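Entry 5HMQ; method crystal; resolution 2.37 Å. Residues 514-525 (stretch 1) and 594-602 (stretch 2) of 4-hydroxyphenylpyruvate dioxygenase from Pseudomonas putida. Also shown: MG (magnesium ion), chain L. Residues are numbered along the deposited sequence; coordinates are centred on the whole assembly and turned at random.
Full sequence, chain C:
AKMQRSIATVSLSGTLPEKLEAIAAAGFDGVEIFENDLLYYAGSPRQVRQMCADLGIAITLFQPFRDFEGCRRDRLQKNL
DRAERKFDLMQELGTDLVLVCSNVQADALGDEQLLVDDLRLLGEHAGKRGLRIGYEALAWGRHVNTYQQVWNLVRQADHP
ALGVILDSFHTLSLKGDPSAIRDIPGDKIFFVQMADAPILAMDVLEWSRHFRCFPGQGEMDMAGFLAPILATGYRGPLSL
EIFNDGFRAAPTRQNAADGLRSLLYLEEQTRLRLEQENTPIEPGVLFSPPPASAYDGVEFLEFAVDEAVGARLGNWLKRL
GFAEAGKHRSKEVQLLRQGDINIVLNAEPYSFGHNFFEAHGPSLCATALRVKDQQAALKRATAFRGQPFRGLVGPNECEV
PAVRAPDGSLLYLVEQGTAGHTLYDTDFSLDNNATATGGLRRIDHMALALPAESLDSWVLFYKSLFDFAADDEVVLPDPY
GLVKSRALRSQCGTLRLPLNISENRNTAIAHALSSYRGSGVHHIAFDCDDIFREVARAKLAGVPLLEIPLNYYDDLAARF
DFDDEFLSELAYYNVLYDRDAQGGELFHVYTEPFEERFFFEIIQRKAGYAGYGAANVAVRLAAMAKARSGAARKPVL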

# COMPACT_ATOMS: atom_id res chain seq x y z
N SER C 514 19.11 6.71 6.10
CA SER C 514 20.06 6.26 5.08
C SER C 514 20.24 4.79 5.36
O SER C 514 20.91 4.06 4.65
N SER C 515 19.66 4.40 6.45
CA SER C 515 19.51 3.03 6.95
C SER C 515 18.05 2.58 6.82
O SER C 515 17.32 2.55 7.81
N TYR C 516 17.63 2.15 5.62
CA TYR C 516 16.30 1.58 5.48
C TYR C 516 16.39 0.22 4.80
O TYR C 516 16.80 0.11 3.64
N ARG C 517 15.98 -0.81 5.54
CA ARG C 517 15.77 -2.14 5.01
C ARG C 517 14.29 -2.46 5.09
O ARG C 517 13.63 -2.13 6.08
N GLY C 518 13.77 -3.08 4.03
CA GLY C 518 12.35 -3.36 3.88
C GLY C 518 11.78 -4.34 4.88
O GLY C 518 12.06 -4.27 6.08
N SER C 519 10.95 -5.23 4.39
CA SER C 519 10.26 -6.21 5.21
C SER C 519 11.03 -7.52 5.21
O SER C 519 12.01 -7.69 4.48
N GLY C 520 10.58 -8.45 6.03
CA GLY C 520 11.26 -9.72 6.17
C GLY C 520 11.24 -10.17 7.61
O GLY C 520 10.36 -9.79 8.38
N VAL C 521 12.20 -11.02 7.96
CA VAL C 521 12.27 -11.55 9.32
C VAL C 521 12.55 -10.43 10.31
O VAL C 521 13.50 -9.66 10.16
N HIS C 522 11.70 -10.33 11.33
CA HIS C 522 11.92 -9.36 12.39
C HIS C 522 12.94 -9.90 13.39
O HIS C 522 13.95 -9.25 13.67
N HIS C 523 12.69 -11.10 13.92
CA HIS C 523 13.66 -11.76 14.78
C HIS C 523 13.31 -13.24 14.90
O HIS C 523 12.18 -13.65 14.64
N ILE C 524 14.31 -14.03 15.29
CA ILE C 524 14.17 -15.46 15.49
C ILE C 524 14.53 -15.76 16.94
O ILE C 524 15.56 -15.30 17.44
N ALA C 525 13.67 -16.52 17.62
CA ALA C 525 13.81 -16.77 19.05
C ALA C 525 14.08 -18.25 19.30
O ALA C 525 13.31 -19.11 18.85
N PHE C 594 21.45 -8.20 12.96
CA PHE C 594 22.47 -8.64 12.03
C PHE C 594 22.42 -7.76 10.79
O PHE C 594 21.51 -7.89 9.96
N GLU C 595 23.39 -6.86 10.67
CA GLU C 595 23.51 -5.94 9.53
C GLU C 595 22.19 -5.25 9.22
O GLU C 595 21.71 -5.26 8.08
N GLU C 596 21.59 -4.67 10.26
CA GLU C 596 20.43 -3.79 10.16
C GLU C 596 19.19 -4.51 9.63
O GLU C 596 18.32 -3.88 9.02
N ARG C 597 19.07 -5.81 9.88
CA ARG C 597 17.86 -6.54 9.53
C ARG C 597 17.31 -7.27 10.75
O ARG C 597 16.87 -6.64 11.72
N PHE C 598 17.34 -8.60 10.70
CA PHE C 598 16.84 -9.41 11.79
C PHE C 598 17.85 -9.50 12.93
O PHE C 598 19.07 -9.41 12.72
N PHE C 599 17.34 -9.67 14.14
CA PHE C 599 18.15 -9.98 15.30
C PHE C 599 17.70 -11.32 15.87
O PHE C 599 16.74 -11.93 15.40
N PHE C 600 18.42 -11.78 16.89
CA PHE C 600 18.12 -13.07 17.51
C PHE C 600 17.71 -12.87 18.96
O PHE C 600 18.01 -11.84 19.58
N GLU C 601 17.01 -13.87 19.49
CA GLU C 601 16.52 -13.85 20.85
C GLU C 601 16.72 -15.22 21.47
O GLU C 601 16.49 -16.24 20.82
N ILE C 602 17.16 -15.24 22.73
CA ILE C 602 17.29 -16.45 23.52
C ILE C 602 16.36 -16.33 24.72
O ILE C 602 16.41 -15.33 25.44

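The strand parts of the two stretches lie side by side, paired in parallel, with His 523 opposite Phe 599, Ile 524 opposite Phe 600 and Ala 525 opposite Glu 601. Three backbone hydrogen bonds join them: Ile 524 N to Phe 599 O (3.2 Å), Glu 601 N to Ile 524 O (2.9 Å), and a weak one from Phe 599 N to His 522 O (3.4 Å). At the start of the ladder, water 1 donates to His 522 O and Arg 597 O, its oxygen 2.6 Å from each. This ladder fixes the side chains: those of His 523, Ala 525, Phe 599 and Glu 601 share one face of the sheet, and those of Ile 524 and Phe 600 the other.

The face with His 523 and Glu 601 carries a metal site. His 523, chi1 p, and Glu 601, extended with chi1 and chi2 both t, converge on the magnesium ion, with His 523 NE2 2.4 Å and Glu 601 OE1 2.3 Å from MG. NE2 and OE1 of these residues are 3.2 Å apart, yet they are not hydrogen-bonded; both are ligands of the metal. Waters 2, 3 and 4 and one atom from elsewhere in the structure complete the ligand set, and the oxygen of water 2 also donates to Glu 601 OE2 (2.8 Å). A carboxylate suits a divalent cation because it brings negative charge, while the imidazole offers one nitrogen to the metal and keeps the other for its neighbour: His 523 ND1 donates to His 522 ND1 (3.0 Å). The methyl of Ala 525 packs beside the carboxylate, its CB 3.5 Å from Glu 601 OE1.

Aromatic packing supports these histidines. Phe 599, chi1 p, brings its ring toward the first stretch. His 523 CB lies over its face, 3.5 Å from the Phe 599 ring centroid, in a CH-pi contact. The His 523 and Phe 599 rings are nearly parallel, but slid so far apart that they barely overlap. Toward His 522, Phe 599 presents its edge, with Phe 599 CE1 3.8 Å from His 522 CE1 over the imidazole face. The His 522 CA-to-CB bond points away, but its t rotamer leaves the ring within reach.

Branched aliphatic and aromatic side chains suit the apolar contacts, needing no polar partners. Ile 524 (chi1 m, chi2 t) sets CD1 4.0 Å from CE2 of Phe 600 (chi1 m). Val 521, chi1 t, points toward the second stretch and sets CG1 3.5 Å from Phe 598 CB; the Phe 598 (chi1 p) CA-to-CB bond points toward the first stretch, but the end of the side chain leads away.

Around Arg 517, charged side chains meet by packing rather than hydrogen bonding. Arg 517, m at chi1 and chi2, lays its aliphatic part against the second stretch, CG 3.3 Å from Glu 596 O, while Glu 596 CB lies over one face of its guanidinium. Arg 517 NH1 and Arg 597 NH2 approach to 3.5 Å; both are donors with like charge, so this is proximity without a bond.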

# COMPACT_ATOMS: atom_id res chain seq x y z
CB SER C 514 21.37 7.08 5.11
OG SER C 514 22.38 6.49 5.90
CB SER C 515 19.94 3.06 8.39
OG SER C 515 19.32 2.05 9.06
CB TYR C 516 15.37 2.51 4.71
CG TYR C 516 14.06 1.84 4.37
CD1 TYR C 516 13.06 1.73 5.34
CD2 TYR C 516 13.80 1.32 3.12
CE1 TYR C 516 11.86 1.13 5.07
CE2 TYR C 516 12.60 0.71 2.82
CZ TYR C 516 11.62 0.61 3.80
OH TYR C 516 10.43 -0.00 3.48
CB ARG C 517 16.60 -3.18 5.77
CG ARG C 517 18.06 -2.74 5.94
CD ARG C 517 18.73 -2.47 4.60
NE ARG C 517 19.71 -1.39 4.68
CZ ARG C 517 21.01 -1.57 4.88
NH1 ARG C 517 21.51 -2.79 5.01
NH2 ARG C 517 21.82 -0.52 4.95
CB SER C 519 8.83 -6.40 4.70
OG SER C 519 8.12 -5.17 4.71
CB VAL C 521 13.34 -12.65 9.41
CG1 VAL C 521 13.70 -12.92 10.87
CG2 VAL C 521 12.83 -13.91 8.77
CB HIS C 522 10.60 -9.02 13.07
CG HIS C 522 10.71 -7.91 14.07
ND1 HIS C 522 10.74 -8.13 15.43
CD2 HIS C 522 10.80 -6.57 13.91
CE1 HIS C 522 10.84 -6.98 16.07
NE2 HIS C 522 10.88 -6.01 15.17
CB HIS C 523 13.73 -11.12 16.17
CG HIS C 523 12.53 -11.38 17.03
ND1 HIS C 523 11.43 -10.55 17.05
CD2 HIS C 523 12.28 -12.37 17.93
CE1 HIS C 523 10.54 -11.02 17.91
NE2 HIS C 523 11.03 -12.12 18.45
CB ILE C 524 15.06 -16.27 14.53
CG1 ILE C 524 14.75 -15.88 13.08
CG2 ILE C 524 14.86 -17.76 14.73
CD1 ILE C 524 15.91 -16.10 12.13
CB ALA C 525 12.56 -16.33 19.80
CB PHE C 594 22.28 -10.11 11.66
CG PHE C 594 23.19 -10.58 10.56
CD1 PHE C 594 24.50 -10.93 10.82
CD2 PHE C 594 22.73 -10.68 9.25
CE1 PHE C 594 25.34 -11.36 9.81
CE2 PHE C 594 23.56 -11.12 8.24
CZ PHE C 594 24.87 -11.46 8.52
CB GLU C 595 24.07 -6.68 8.31
CG GLU C 595 25.46 -7.24 8.56
CD GLU C 595 26.11 -7.78 7.30
OE1 GLU C 595 25.58 -7.53 6.20
OE2 GLU C 595 27.15 -8.45 7.43
CB GLU C 596 20.74 -2.56 9.29
CG GLU C 596 22.04 -1.84 9.67
CD GLU C 596 21.92 -1.01 10.94
OE1 GLU C 596 20.88 -1.09 11.62
OE2 GLU C 596 22.88 -0.29 11.26
CB ARG C 597 18.13 -7.55 8.41
CG ARG C 597 19.22 -7.14 7.46
CD ARG C 597 18.69 -6.92 6.06
NE ARG C 597 19.74 -6.40 5.18
CZ ARG C 597 19.55 -6.04 3.92
NH1 ARG C 597 18.34 -6.13 3.37
NH2 ARG C 597 20.56 -5.58 3.20
CB PHE C 598 16.50 -10.82 11.29
CG PHE C 598 17.58 -11.43 10.44
CD1 PHE C 598 18.64 -12.11 11.02
CD2 PHE C 598 17.52 -11.33 9.06
CE1 PHE C 598 19.63 -12.68 10.23
CE2 PHE C 598 18.51 -11.90 8.27
CZ PHE C 598 19.56 -12.57 8.86
CB PHE C 599 18.06 -8.87 16.36
CG PHE C 599 16.66 -8.58 16.84
CD1 PHE C 599 15.85 -7.68 16.15
CD2 PHE C 599 16.17 -9.17 17.99
CE1 PHE C 599 14.56 -7.41 16.59
CE2 PHE C 599 14.89 -8.89 18.44
CZ PHE C 599 14.08 -8.01 17.74
CB PHE C 600 19.32 -14.02 17.42
CG PHE C 600 19.67 -14.42 16.02
CD1 PHE C 600 20.59 -13.69 15.29
CD2 PHE C 600 19.07 -15.52 15.42
CE1 PHE C 600 20.91 -14.05 14.00
CE2 PHE C 600 19.39 -15.88 14.13
CZ PHE C 600 20.31 -15.15 13.42
CB GLU C 601 15.03 -13.46 20.90
CG GLU C 601 14.42 -13.50 22.29
CD GLU C 601 12.94 -13.17 22.29
OE1 GLU C 601 12.33 -13.16 21.20
OE2 GLU C 601 12.37 -12.94 23.38
CB ILE C 602 18.74 -16.68 23.98
CG1 ILE C 602 19.68 -16.79 22.77
CG2 ILE C 602 18.84 -17.91 24.88
CD1 ILE C 602 21.15 -16.75 23.13
MG MG L . 10.19 -12.58 20.63
O HOH W 1 14.59 -6.79 12.98
O HOH W 2 9.67 -12.91 22.61
O HOH W 3 7.99 -11.93 20.02
O HOH W 4 10.40 -10.58 21.14